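Local coordinates for blue-light receptor of the BLUF-family (Rhodobacter sphaeroides, PDB 2BYC), which binds a flavin mononucleotide cofactor and probably serves as a bacterial blue-light photoreceptor of the BLUF family, at residues A[10-16]-A[72-78]; A[33-39]-A[61-67]; A[46-51]-A[111-115]; A[87-91]-A[125-129]. One frame throughout, in Å; residues are numbered along the deposited sequence.

Contact 1 (A[10-16]-A[72-78]). With FMN (flavin mononucleotide), chain C.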
# COMPACT_ATOMS: atom_id res chain seq x y z
N TYR A 10 -5.34 -3.65 -1.52
CA TYR A 10 -6.67 -3.21 -1.81
C TYR A 10 -6.57 -1.96 -2.67
O TYR A 10 -5.54 -1.33 -2.76
CB TYR A 10 -7.49 -2.98 -0.48
CG TYR A 10 -7.01 -1.74 0.21
CD1 TYR A 10 -7.35 -0.49 -0.28
CD2 TYR A 10 -6.25 -1.80 1.39
CE1 TYR A 10 -6.89 0.64 0.31
CE2 TYR A 10 -5.79 -0.64 2.01
CZ TYR A 10 -6.15 0.56 1.47
OH TYR A 10 -5.73 1.75 1.99
N ARG A 11 -7.64 -1.64 -3.34
CA ARG A 11 -7.75 -0.46 -4.20
C ARG A 11 -8.92 0.27 -3.62
O ARG A 11 -9.88 -0.38 -3.18
CB ARG A 11 -8.13 -0.93 -5.60
CG ARG A 11 -8.05 0.15 -6.63
CD ARG A 11 -8.31 -0.40 -8.04
NE ARG A 11 -9.72 -0.70 -8.20
CZ ARG A 11 -10.57 0.05 -8.88
NH1 ARG A 11 -10.15 1.13 -9.52
NH2 ARG A 11 -11.85 -0.31 -8.94
N SER A 12 -8.82 1.61 -3.56
CA SER A 12 -9.95 2.47 -3.15
C SER A 12 -9.98 3.68 -3.97
O SER A 12 -8.99 4.00 -4.63
CB SER A 12 -9.85 2.90 -1.69
OG SER A 12 -8.71 3.67 -1.47
N ARG A 13 -11.13 4.35 -3.97
CA ARG A 13 -11.26 5.67 -4.56
C ARG A 13 -10.92 6.74 -3.59
O ARG A 13 -11.44 6.78 -2.48
CB ARG A 13 -12.71 5.95 -4.93
CG ARG A 13 -13.04 5.62 -6.30
CD ARG A 13 -13.42 6.87 -7.09
NE ARG A 13 -13.27 6.57 -8.52
CZ ARG A 13 -13.29 7.49 -9.47
NH1 ARG A 13 -13.46 8.78 -9.15
NH2 ARG A 13 -13.10 7.12 -10.74
N VAL A 14 -10.08 7.63 -4.05
CA VAL A 14 -9.68 8.79 -3.27
C VAL A 14 -10.87 9.65 -2.87
O VAL A 14 -11.74 9.89 -3.66
CB VAL A 14 -8.68 9.58 -4.07
CG1 VAL A 14 -8.62 10.97 -3.64
CG2 VAL A 14 -7.33 8.90 -3.91
N ARG A 15 -10.91 10.09 -1.63
CA ARG A 15 -11.93 10.99 -1.25
C ARG A 15 -11.37 12.07 -0.32
O ARG A 15 -11.72 12.18 0.87
CB ARG A 15 -13.07 10.22 -0.63
CG ARG A 15 -14.32 11.00 -0.63
CD ARG A 15 -15.10 10.64 0.61
NE ARG A 15 -16.45 11.15 0.51
CZ ARG A 15 -17.46 10.74 1.26
NH1 ARG A 15 -17.27 9.79 2.19
NH2 ARG A 15 -18.65 11.31 1.07
N LEU A 16 -10.50 12.89 -0.91
CA LEU A 16 -9.63 13.81 -0.17
C LEU A 16 -10.11 15.27 -0.24
O LEU A 16 -10.29 15.80 -1.32
CB LEU A 16 -8.24 13.74 -0.79
CG LEU A 16 -7.52 12.41 -0.79
CD1 LEU A 16 -6.12 12.69 -1.23
CD2 LEU A 16 -7.52 11.91 0.61
N PRO A 72 -12.84 7.84 6.15
CA PRO A 72 -13.68 8.51 5.17
C PRO A 72 -12.94 9.07 3.95
O PRO A 72 -13.60 9.54 3.03
CB PRO A 72 -14.29 9.64 5.97
CG PRO A 72 -14.03 9.29 7.46
CD PRO A 72 -12.77 8.55 7.44
N ARG A 73 -11.60 9.05 3.95
CA ARG A 73 -10.85 9.74 2.91
C ARG A 73 -10.70 8.87 1.69
O ARG A 73 -9.95 9.22 0.75
CB ARG A 73 -9.51 10.24 3.46
CG ARG A 73 -9.66 11.29 4.61
CD ARG A 73 -8.35 11.59 5.25
NE ARG A 73 -8.08 10.60 6.27
CZ ARG A 73 -7.02 10.61 7.06
NH1 ARG A 73 -6.11 11.60 7.00
NH2 ARG A 73 -6.84 9.60 7.90
N HIS A 74 -11.38 7.73 1.68
CA HIS A 74 -11.47 6.89 0.45
C HIS A 74 -12.74 6.09 0.45
O HIS A 74 -13.28 5.90 1.50
CB HIS A 74 -10.24 5.97 0.23
CG HIS A 74 -9.95 4.98 1.33
ND1 HIS A 74 -9.01 3.97 1.18
CD2 HIS A 74 -10.43 4.84 2.59
CE1 HIS A 74 -8.92 3.27 2.29
NE2 HIS A 74 -9.76 3.77 3.17
N GLN A 75 -13.16 5.59 -0.70
CA GLN A 75 -14.40 4.83 -0.82
C GLN A 75 -14.24 3.70 -1.78
O GLN A 75 -13.23 3.61 -2.46
CB GLN A 75 -15.52 5.71 -1.40
CG GLN A 75 -15.04 6.68 -2.46
CD GLN A 75 -16.02 7.84 -2.75
OE1 GLN A 75 -16.86 8.23 -1.91
NE2 GLN A 75 -15.93 8.38 -3.97
N GLU A 76 -15.28 2.86 -1.84
CA GLU A 76 -15.33 1.73 -2.73
C GLU A 76 -14.10 0.86 -2.51
O GLU A 76 -13.40 0.53 -3.43
CB GLU A 76 -15.33 2.21 -4.17
CG GLU A 76 -16.54 3.09 -4.53
CD GLU A 76 -16.46 3.59 -5.97
OE1 GLU A 76 -15.99 2.82 -6.87
OE2 GLU A 76 -16.86 4.77 -6.20
N ILE A 77 -13.80 0.55 -1.27
CA ILE A 77 -12.54 -0.21 -0.97
C ILE A 77 -12.81 -1.63 -1.39
O ILE A 77 -13.84 -2.24 -0.97
CB ILE A 77 -12.27 -0.11 0.51
CG1 ILE A 77 -12.02 1.35 0.85
CG2 ILE A 77 -11.12 -1.01 0.94
CD1 ILE A 77 -12.38 1.67 2.26
N LEU A 78 -11.87 -2.21 -2.13
CA LEU A 78 -12.02 -3.59 -2.42
C LEU A 78 -10.63 -4.23 -2.51
O LEU A 78 -9.73 -3.73 -3.14
CB LEU A 78 -12.82 -3.66 -3.72
CG LEU A 78 -13.23 -5.00 -4.23
CD1 LEU A 78 -14.41 -5.52 -3.39
CD2 LEU A 78 -13.58 -4.85 -5.74
N1 FMN C . -3.18 4.30 9.01
C2 FMN C . -2.16 3.49 9.45
O2 FMN C . -1.87 3.45 10.67
N3 FMN C . -1.44 2.72 8.59
C4 FMN C . -1.76 2.82 7.28
O4 FMN C . -1.19 2.11 6.52
C4A FMN C . -2.79 3.64 6.81
N5 FMN C . -3.07 3.69 5.46
C5A FMN C . -4.15 4.45 4.98
C6 FMN C . -4.47 4.48 3.64
C7 FMN C . -5.50 5.28 3.12
C7M FMN C . -5.92 5.17 1.65
C8 FMN C . -6.24 6.03 4.01
C8M FMN C . -7.42 6.87 3.55
C9 FMN C . -5.95 6.00 5.37
C9A FMN C . -4.88 5.19 5.86
N10 FMN C . -4.55 5.16 7.24
C10 FMN C . -3.51 4.36 7.69
C1' FMN C . -5.08 6.17 8.19
C2' FMN C . -5.89 5.33 9.14
O2' FMN C . -7.12 5.25 8.48
C3' FMN C . -6.05 5.87 10.57
O3' FMN C . -6.91 6.96 10.54
C4' FMN C . -4.78 6.30 11.29
O4' FMN C . -3.91 5.20 11.65
C5' FMN C . -5.16 6.99 12.60
O5' FMN C . -5.10 8.42 12.62
P FMN C . -5.16 9.02 14.11
O1P FMN C . -4.95 10.55 14.11
O2P FMN C . -6.56 8.67 14.59
O3P FMN C . -4.06 8.25 14.80
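Ser12 OG and His74 ND1 share a 2.7 Å hydrogen bond in which either may be the donor, with the hydroxyl at the edge of the imidazole. FMN C8M sits 3.7 Å above the centre of one face of this ring, while Ile77 CD1 covers the opposite face toward its rim. NE2 is held by Ile68 O, which fixes the rotation of the imidazole. Tyr10, with CG lodged between its backbone N and carbonyl carbon (chi1 72°), sends OH to 3.4 Å from FMN C6 while Gln52 OE1 accepts its hydrogen bond. The other side is looser: Arg13 CG lies 3.9 Å from Glu76 OE2, but the charged atoms do not meet, and the exposed Arg15 guanidinium merely has Gln75 OE1 over one face. Backbone bonds pair Arg11 with Leu78 and Arg13 with Gln75, a one-residue slip that defines a beta bulge. This bulged antiparallel pairing in the ferredoxin-like BLUF sheet lines the dimethylbenzene end of the flavin pocket.

Contact 2 (A[33-39]-A[61-67]). With FMN (flavin mononucleotide), chain C.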
# COMPACT_ATOMS: atom_id res chain seq x y z
N ARG A 33 1.78 3.92 13.81
CA ARG A 33 0.96 2.70 13.90
C ARG A 33 1.62 1.51 13.25
O ARG A 33 1.81 0.44 13.87
CB ARG A 33 -0.38 2.97 13.20
CG ARG A 33 -1.44 1.89 13.25
CD ARG A 33 -2.25 2.03 14.52
NE ARG A 33 -3.53 2.74 14.41
CZ ARG A 33 -3.72 4.03 14.26
NH1 ARG A 33 -2.73 4.86 14.11
NH2 ARG A 33 -4.94 4.50 14.21
N ASN A 34 2.02 1.64 11.99
CA ASN A 34 2.62 0.46 11.34
C ASN A 34 3.88 -0.05 12.07
O ASN A 34 4.12 -1.26 12.22
CB ASN A 34 2.93 0.74 9.86
CG ASN A 34 1.70 0.94 9.07
OD1 ASN A 34 0.61 0.90 9.59
ND2 ASN A 34 1.85 1.17 7.80
N LEU A 35 4.70 0.87 12.51
CA LEU A 35 5.91 0.51 13.23
C LEU A 35 5.57 -0.37 14.48
O LEU A 35 6.23 -1.43 14.74
CB LEU A 35 6.64 1.80 13.62
CG LEU A 35 8.16 1.81 13.51
CD1 LEU A 35 8.65 1.40 14.84
CD2 LEU A 35 8.74 0.94 12.36
N ARG A 36 4.54 0.03 15.21
CA ARG A 36 4.15 -0.64 16.42
C ARG A 36 3.57 -1.98 16.03
O ARG A 36 3.87 -3.01 16.64
CB ARG A 36 3.09 0.19 17.12
CG ARG A 36 2.51 -0.47 18.33
CD ARG A 36 1.87 0.52 19.22
NE ARG A 36 0.58 0.94 18.69
CZ ARG A 36 0.36 2.13 18.13
NH1 ARG A 36 1.36 3.00 18.00
NH2 ARG A 36 -0.86 2.41 17.69
N LEU A 37 2.73 -1.98 15.01
CA LEU A 37 2.02 -3.21 14.67
C LEU A 37 2.89 -4.25 13.97
O LEU A 37 2.53 -5.41 13.85
CB LEU A 37 0.91 -2.90 13.68
CG LEU A 37 -0.33 -2.25 14.23
CD1 LEU A 37 -1.39 -2.15 13.09
CD2 LEU A 37 -0.82 -3.08 15.37
N GLY A 38 4.01 -3.81 13.48
CA GLY A 38 4.83 -4.69 12.67
C GLY A 38 4.28 -4.69 11.23
O GLY A 38 4.50 -5.61 10.48
N ILE A 39 3.60 -3.63 10.83
CA ILE A 39 3.24 -3.54 9.40
C ILE A 39 4.26 -2.81 8.54
O ILE A 39 4.89 -1.90 8.99
CB ILE A 39 1.87 -2.83 9.24
CG1 ILE A 39 0.84 -3.57 10.08
CG2 ILE A 39 1.45 -2.76 7.82
CD1 ILE A 39 0.54 -4.91 9.49
N CYS A 61 -2.56 -7.32 10.09
CA CYS A 61 -3.15 -6.81 8.83
C CYS A 61 -4.66 -6.70 8.93
O CYS A 61 -5.23 -5.69 8.51
CB CYS A 61 -2.70 -7.62 7.61
SG CYS A 61 -0.97 -7.38 7.27
N ASP A 62 -5.31 -7.74 9.48
CA ASP A 62 -6.77 -7.72 9.75
C ASP A 62 -7.21 -6.46 10.52
O ASP A 62 -8.16 -5.78 10.12
CB ASP A 62 -7.22 -8.98 10.51
CG ASP A 62 -8.66 -8.92 10.91
OD1 ASP A 62 -9.54 -9.07 10.03
OD2 ASP A 62 -8.92 -8.74 12.15
N GLU A 63 -6.51 -6.16 11.61
CA GLU A 63 -6.77 -5.02 12.45
C GLU A 63 -6.67 -3.69 11.72
O GLU A 63 -7.57 -2.83 11.77
CB GLU A 63 -5.78 -5.05 13.58
CG GLU A 63 -6.02 -3.98 14.56
CD GLU A 63 -5.05 -3.96 15.75
OE1 GLU A 63 -3.79 -3.93 15.53
OE2 GLU A 63 -5.56 -3.93 16.91
N LEU A 64 -5.58 -3.56 10.96
CA LEU A 64 -5.27 -2.37 10.27
C LEU A 64 -6.28 -2.17 9.19
O LEU A 64 -6.79 -1.08 9.02
CB LEU A 64 -3.84 -2.43 9.72
CG LEU A 64 -3.41 -1.06 9.15
CD1 LEU A 64 -3.54 0.23 10.11
CD2 LEU A 64 -2.06 -1.10 8.47
N PHE A 65 -6.56 -3.21 8.43
CA PHE A 65 -7.44 -3.04 7.30
C PHE A 65 -8.77 -2.59 7.83
O PHE A 65 -9.45 -1.82 7.18
CB PHE A 65 -7.54 -4.38 6.54
CG PHE A 65 -8.40 -4.31 5.30
CD1 PHE A 65 -8.11 -3.40 4.30
CD2 PHE A 65 -9.45 -5.18 5.12
CE1 PHE A 65 -8.87 -3.37 3.13
CE2 PHE A 65 -10.21 -5.15 3.96
CZ PHE A 65 -9.92 -4.23 2.97
N ARG A 66 -9.12 -3.06 9.05
CA ARG A 66 -10.39 -2.71 9.65
C ARG A 66 -10.44 -1.24 9.85
O ARG A 66 -11.45 -0.67 9.53
CB ARG A 66 -10.63 -3.36 11.02
CG ARG A 66 -10.77 -4.82 10.89
CD ARG A 66 -12.22 -5.32 10.82
NE ARG A 66 -12.21 -6.79 10.79
CZ ARG A 66 -11.76 -7.54 11.79
NH1 ARG A 66 -11.29 -6.96 12.90
NH2 ARG A 66 -11.75 -8.86 11.67
N LEU A 67 -9.38 -0.66 10.40
CA LEU A 67 -9.28 0.78 10.66
C LEU A 67 -9.28 1.59 9.40
O LEU A 67 -10.01 2.56 9.26
CB LEU A 67 -7.98 1.04 11.40
CG LEU A 67 -8.25 1.02 12.88
CD1 LEU A 67 -6.95 0.84 13.69
CD2 LEU A 67 -9.09 2.32 13.26
N1 FMN C . -3.18 4.30 9.01
C2 FMN C . -2.16 3.49 9.45
O2 FMN C . -1.87 3.45 10.67
N3 FMN C . -1.44 2.72 8.59
C4 FMN C . -1.76 2.82 7.28
O4 FMN C . -1.19 2.11 6.52
C4A FMN C . -2.79 3.64 6.81
N5 FMN C . -3.07 3.69 5.46
C5A FMN C . -4.15 4.45 4.98
C6 FMN C . -4.47 4.48 3.64
C7 FMN C . -5.50 5.28 3.12
C7M FMN C . -5.92 5.17 1.65
C8 FMN C . -6.24 6.03 4.01
C8M FMN C . -7.42 6.87 3.55
C9 FMN C . -5.95 6.00 5.37
C9A FMN C . -4.88 5.19 5.86
N10 FMN C . -4.55 5.16 7.24
C10 FMN C . -3.51 4.36 7.69
C1' FMN C . -5.08 6.17 8.19
C2' FMN C . -5.89 5.33 9.14
O2' FMN C . -7.12 5.25 8.48
C3' FMN C . -6.05 5.87 10.57
O3' FMN C . -6.91 6.96 10.54
C4' FMN C . -4.78 6.30 11.29
O4' FMN C . -3.91 5.20 11.65
C5' FMN C . -5.16 6.99 12.60
O5' FMN C . -5.10 8.42 12.62
P FMN C . -5.16 9.02 14.11
O1P FMN C . -4.95 10.55 14.11
O2P FMN C . -6.56 8.67 14.59
O3P FMN C . -4.06 8.25 14.80
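Leu37 and Leu64 meet between helices 33-37 and 61-67, whose segments run nearly antiparallel (159°) with axes 11.4 Å apart at closest approach. The first helix ends at Leu37, and Gly38 just beyond it turns to positive phi; Ile39 N bonds Asn34 O and Gly38 N makes a weak bond to Leu35 O. Leu64 is the central side chain. Its CG, placed anti to the backbone N (chi1 -172°), sends CD1 to 3.6 Å from FMN N3 and CD2 to 3.5 Å from Asn34 OD1, and Ile39 CG2 packs 3.9 Å from that same CD2. Farther along, Ile39 CD1 touches Cys61 SG at 3.6 Å. Asn34 reads the flavin edge: FMN N3 donates an almost straight bond to OD1 (2.9 Å, 177°), whereas ND2 is bound mainly to Ser94 O and only weakly to FMN O4. Arg33 bends twice to bring its guanidinium beside the ribityl chain, with Leu67 CD1 at its edge, 4.0 Å from NE. Swapping Arg33 for an alanine would probably take the positive charge from beside the ribityl chain, open a gap there and leave Leu67 CD1 without this neighbour. Both helices lie on one face of the sheet: Ile39, Cys61 and Leu64 rest on Ile54 of strand 49-55, while Cys61 and Phe65 reach Val6 and Leu8 of strand 5-14.

Contact 3 (A[46-51]-A[111-115]). With FMN (flavin mononucleotide), chain C.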
# COMPACT_ATOMS: atom_id res chain seq x y z
N ASN A 46 -2.58 8.16 -7.18
CA ASN A 46 -2.44 8.73 -8.58
C ASN A 46 -3.39 9.86 -8.74
O ASN A 46 -3.54 10.39 -9.84
CB ASN A 46 -2.76 7.68 -9.64
CG ASN A 46 -4.24 7.25 -9.62
OD1 ASN A 46 -4.70 6.52 -10.46
ND2 ASN A 46 -4.95 7.68 -8.67
N GLY A 47 -4.01 10.26 -7.63
CA GLY A 47 -4.93 11.36 -7.66
C GLY A 47 -6.38 10.91 -7.72
O GLY A 47 -7.27 11.70 -7.46
N VAL A 48 -6.63 9.66 -8.06
CA VAL A 48 -8.02 9.18 -8.20
C VAL A 48 -8.32 7.97 -7.35
O VAL A 48 -9.41 7.83 -6.84
CB VAL A 48 -8.29 8.84 -9.69
CG1 VAL A 48 -9.73 8.41 -9.96
CG2 VAL A 48 -7.92 10.06 -10.56
N HIS A 49 -7.34 7.08 -7.26
CA HIS A 49 -7.47 5.78 -6.59
C HIS A 49 -6.26 5.69 -5.66
O HIS A 49 -5.29 6.35 -5.91
CB HIS A 49 -7.35 4.68 -7.61
CG HIS A 49 -8.59 4.52 -8.43
ND1 HIS A 49 -9.80 4.14 -7.86
CD2 HIS A 49 -8.85 4.78 -9.72
CE1 HIS A 49 -10.73 4.11 -8.80
NE2 HIS A 49 -10.17 4.48 -9.94
N PHE A 50 -6.36 4.96 -4.55
CA PHE A 50 -5.14 4.49 -3.80
C PHE A 50 -5.09 3.02 -4.05
O PHE A 50 -6.14 2.36 -4.20
CB PHE A 50 -5.46 4.59 -2.32
CG PHE A 50 -5.43 5.98 -1.75
CD1 PHE A 50 -6.57 6.53 -1.14
CD2 PHE A 50 -4.29 6.75 -1.80
CE1 PHE A 50 -6.51 7.83 -0.55
CE2 PHE A 50 -4.26 8.02 -1.25
CZ PHE A 50 -5.39 8.54 -0.60
N VAL A 51 -3.87 2.51 -4.13
CA VAL A 51 -3.63 1.06 -4.08
C VAL A 51 -2.69 0.94 -2.90
O VAL A 51 -1.70 1.61 -2.85
CB VAL A 51 -3.06 0.49 -5.40
CG1 VAL A 51 -2.70 -0.95 -5.22
CG2 VAL A 51 -4.17 0.58 -6.55
N GLU A 111 -0.18 3.51 -14.17
CA GLU A 111 -0.42 4.78 -13.47
C GLU A 111 -1.91 4.93 -13.15
O GLU A 111 -2.28 5.56 -12.16
CB GLU A 111 0.16 5.99 -14.27
CG GLU A 111 -0.48 7.39 -13.97
CD GLU A 111 -0.58 8.35 -15.20
OE1 GLU A 111 0.32 8.38 -16.09
OE2 GLU A 111 -1.58 9.12 -15.26
N ARG A 112 -2.78 4.32 -13.96
CA ARG A 112 -4.19 4.45 -13.75
C ARG A 112 -4.62 3.66 -12.52
O ARG A 112 -5.65 3.99 -11.92
CB ARG A 112 -5.03 4.05 -14.98
CG ARG A 112 -5.04 5.15 -16.09
CD ARG A 112 -6.35 5.19 -16.91
NE ARG A 112 -6.06 5.76 -18.24
CZ ARG A 112 -6.82 5.66 -19.34
NH1 ARG A 112 -7.98 5.03 -19.33
NH2 ARG A 112 -6.37 6.22 -20.47
N LEU A 113 -3.87 2.61 -12.17
CA LEU A 113 -4.23 1.80 -10.96
C LEU A 113 -5.66 1.20 -11.08
O LEU A 113 -6.51 1.22 -10.13
CB LEU A 113 -4.11 2.65 -9.72
CG LEU A 113 -2.72 3.17 -9.37
CD1 LEU A 113 -2.83 3.78 -7.98
CD2 LEU A 113 -1.79 2.02 -9.36
N ASP A 114 -5.91 0.66 -12.24
CA ASP A 114 -7.22 0.13 -12.49
C ASP A 114 -7.22 -1.27 -11.96
O ASP A 114 -8.27 -1.72 -11.51
CB ASP A 114 -7.63 0.23 -13.93
CG ASP A 114 -8.60 1.36 -14.14
OD1 ASP A 114 -9.35 1.58 -13.16
OD2 ASP A 114 -8.60 2.05 -15.22
N LEU A 115 -6.01 -1.87 -11.91
CA LEU A 115 -5.79 -3.29 -11.62
C LEU A 115 -6.64 -4.24 -12.48
O LEU A 115 -7.12 -5.24 -11.95
CB LEU A 115 -6.01 -3.63 -10.12
CG LEU A 115 -4.99 -3.38 -9.00
CD1 LEU A 115 -4.06 -2.22 -9.18
CD2 LEU A 115 -5.75 -3.31 -7.69
N1 FMN C . -3.18 4.30 9.01
C2 FMN C . -2.16 3.49 9.45
O2 FMN C . -1.87 3.45 10.67
N3 FMN C . -1.44 2.72 8.59
C4 FMN C . -1.76 2.82 7.28
O4 FMN C . -1.19 2.11 6.52
C4A FMN C . -2.79 3.64 6.81
N5 FMN C . -3.07 3.69 5.46
C5A FMN C . -4.15 4.45 4.98
C6 FMN C . -4.47 4.48 3.64
C7 FMN C . -5.50 5.28 3.12
C7M FMN C . -5.92 5.17 1.65
C8 FMN C . -6.24 6.03 4.01
C8M FMN C . -7.42 6.87 3.55
C9 FMN C . -5.95 6.00 5.37
C9A FMN C . -4.88 5.19 5.86
N10 FMN C . -4.55 5.16 7.24
C10 FMN C . -3.51 4.36 7.69
C1' FMN C . -5.08 6.17 8.19
C2' FMN C . -5.89 5.33 9.14
O2' FMN C . -7.12 5.25 8.48
C3' FMN C . -6.05 5.87 10.57
O3' FMN C . -6.91 6.96 10.54
C4' FMN C . -4.78 6.30 11.29
O4' FMN C . -3.91 5.20 11.65
C5' FMN C . -5.16 6.99 12.60
O5' FMN C . -5.10 8.42 12.62
P FMN C . -5.16 9.02 14.11
O1P FMN C . -4.95 10.55 14.11
O2P FMN C . -6.56 8.67 14.59
O3P FMN C . -4.06 8.25 14.80
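Leu113 and Val51 form an apolar loop-on-strand contact in the ferredoxin-like BLUF fold, on the sheet face turned from the flavin. The alternation along strand 49-55 supports this placing: Val51 points toward loop 111-115, whereas Phe50 points away from it and into the cofactor pocket. There FMN C7M lies over one face of the Phe50 ring, offset toward the rim, with CD1 its closest atom at 3.2 Å. An alanine in place of Phe50 would probably leave this methyl without its aromatic cover and open a gap between the flavin and strand 5-14, where the ring also touches Ser12 and Val14. On the loop side, Leu113 CD1 and CB each approach Val51 CG2 to 3.8 Å, and Leu113 also meets Leu103, Leu124 and Leu44, so this side chain is buried between the sheet and the two helices that flank the loop. Its carbonyl O is buried with no partner in the model. Asn46 brings CB to 3.3 Å from Glu111 O. The His49 ring lies near Arg112 O, while ND1 makes a weak hydrogen bond to Ser12 O. Beyond Leu113 the loop adds one more methyl, Leu115 CD1, 3.8 Å from Val51 CG2.

Contact 4 (A[87-91]-A[125-129])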
# COMPACT_ATOMS: atom_id res chain seq x y z
N ALA A 87 8.50 -13.90 3.15
CA ALA A 87 9.34 -12.77 3.55
C ALA A 87 8.65 -11.54 3.12
O ALA A 87 8.02 -11.57 2.12
CB ALA A 87 10.63 -12.88 2.82
N ARG A 88 8.78 -10.45 3.87
CA ARG A 88 8.36 -9.11 3.38
C ARG A 88 8.93 -8.69 2.02
O ARG A 88 10.10 -8.92 1.68
CB ARG A 88 8.68 -8.04 4.43
CG ARG A 88 8.00 -8.24 5.75
CD ARG A 88 8.33 -7.14 6.70
NE ARG A 88 7.84 -7.52 8.01
CZ ARG A 88 6.72 -7.09 8.55
NH1 ARG A 88 5.95 -6.25 7.89
NH2 ARG A 88 6.38 -7.48 9.74
N ARG A 89 8.09 -8.03 1.24
CA ARG A 89 8.50 -7.40 -0.02
C ARG A 89 9.08 -5.99 0.23
O ARG A 89 9.97 -5.57 -0.48
CB ARG A 89 7.30 -7.37 -0.98
CG ARG A 89 6.43 -8.67 -0.93
CD ARG A 89 4.88 -8.47 -1.36
NE ARG A 89 4.24 -9.78 -1.73
CZ ARG A 89 4.56 -10.43 -2.84
NH1 ARG A 89 5.47 -9.90 -3.66
NH2 ARG A 89 4.01 -11.62 -3.12
N PHE A 90 8.55 -5.25 1.21
CA PHE A 90 9.00 -3.90 1.54
C PHE A 90 9.40 -3.80 3.00
O PHE A 90 8.85 -2.99 3.75
CB PHE A 90 7.87 -2.85 1.25
CG PHE A 90 7.21 -3.10 -0.04
CD1 PHE A 90 6.04 -3.89 -0.09
CD2 PHE A 90 7.84 -2.72 -1.25
CE1 PHE A 90 5.42 -4.21 -1.29
CE2 PHE A 90 7.24 -3.05 -2.49
CZ PHE A 90 6.02 -3.79 -2.50
N PRO A 91 10.39 -4.60 3.41
CA PRO A 91 10.72 -4.64 4.81
C PRO A 91 11.21 -3.30 5.37
O PRO A 91 11.08 -3.02 6.59
CB PRO A 91 11.81 -5.74 4.88
CG PRO A 91 12.38 -5.80 3.52
CD PRO A 91 11.21 -5.54 2.63
N HIS A 125 4.39 -4.57 -7.66
CA HIS A 125 5.27 -5.04 -6.59
C HIS A 125 6.73 -5.20 -7.07
O HIS A 125 7.67 -4.85 -6.40
CB HIS A 125 4.78 -6.37 -6.02
CG HIS A 125 3.58 -6.27 -5.12
ND1 HIS A 125 3.13 -5.10 -4.55
CD2 HIS A 125 2.74 -7.24 -4.67
CE1 HIS A 125 2.08 -5.34 -3.80
NE2 HIS A 125 1.83 -6.64 -3.85
N ARG A 126 6.88 -5.76 -8.24
CA ARG A 126 8.15 -6.02 -8.84
C ARG A 126 8.89 -4.73 -9.14
O ARG A 126 10.05 -4.55 -8.80
CB ARG A 126 7.90 -6.79 -10.15
CG ARG A 126 9.12 -7.29 -10.88
CD ARG A 126 8.74 -7.93 -12.22
NE ARG A 126 8.77 -6.92 -13.26
CZ ARG A 126 7.77 -6.72 -14.10
NH1 ARG A 126 6.68 -7.49 -14.05
NH2 ARG A 126 7.87 -5.74 -15.00
N THR A 127 8.24 -3.80 -9.79
CA THR A 127 8.97 -2.66 -10.23
C THR A 127 9.25 -1.72 -9.08
O THR A 127 10.32 -1.12 -9.00
CB THR A 127 8.24 -1.96 -11.39
OG1 THR A 127 7.10 -1.25 -10.91
CG2 THR A 127 7.78 -2.97 -12.41
N ILE A 128 8.27 -1.55 -8.20
CA ILE A 128 8.51 -0.76 -6.96
C ILE A 128 9.58 -1.36 -6.03
O ILE A 128 10.55 -0.67 -5.68
CB ILE A 128 7.20 -0.45 -6.18
CG1 ILE A 128 6.20 0.16 -7.21
CG2 ILE A 128 7.56 0.48 -5.04
CD1 ILE A 128 4.76 0.42 -6.69
N ALA A 129 9.43 -2.62 -5.63
CA ALA A 129 10.50 -3.30 -4.83
C ALA A 129 11.88 -3.08 -5.42
O ALA A 129 12.84 -2.78 -4.71
CB ALA A 129 10.22 -4.81 -4.72
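The Phe90 ring turns its edge toward the face of the His125 ring in an offset edge-to-face pair, with centroids 5.7 Å apart and planes at 65°. Arg89 CD lies over one face of the imidazole, 4.1 Å above its plane, and the guanidinium beyond it is tilted 26° from the plane of that ring. Arg89 also supplies cover for its neighbour, placing CB 3.7 Å above one face of the Phe90 ring, toward the rim. At the edge of the phenyl ring, CE2 approaches Ala129 N at 3.9 Å; since that N-H already bonds His125 O within the helix, the meeting is simple packing. CE2 also lies 4.1 Å from Ala129 CB. Phe90 CG is anti to the carbonyl carbon (chi1 -44°), which swings the ring toward the helix. Arg89 NH2 makes a salt bridge to Glu83, whereas its NE is buried with no partner in the model. The loop itself is pinned by Glu55, whose carboxylate accepts the N-H groups of Arg89 and Phe90. Helix 120-131 thus packs on the sheet with the loop at its flank: Phe90 and Ile128 both touch Ile42 of strand 40-45, and His125 rests on Thr53 and on Thr9 of strand 5-14.

Along the chain, contact 2 is nested inside the loop closed by contact 1, contact 3 crosses both, and contact 4 opens only after contact 1 has closed. Contacts 1 and 3, with centres about 10 Å apart, share the sheet through neighbouring strands 5-14 and 49-55, joined by the probable Ser12 O–Phe50 N bond (2.8 Å). Contact 2, its centre about 17 Å from that of contact 1, touches it where Phe65 CE1 lies 3.5 Å from Tyr10 CD2. Contacts 1, 2 and 3 all reach FMN. Contact 4, its centre about 22 Å from that of contact 1, joins contact 2 through Arg88 and Gly38. The flavin and helix 120-131 lie on opposite faces of one sheet, so any influence between them would probably pass through or around its strands.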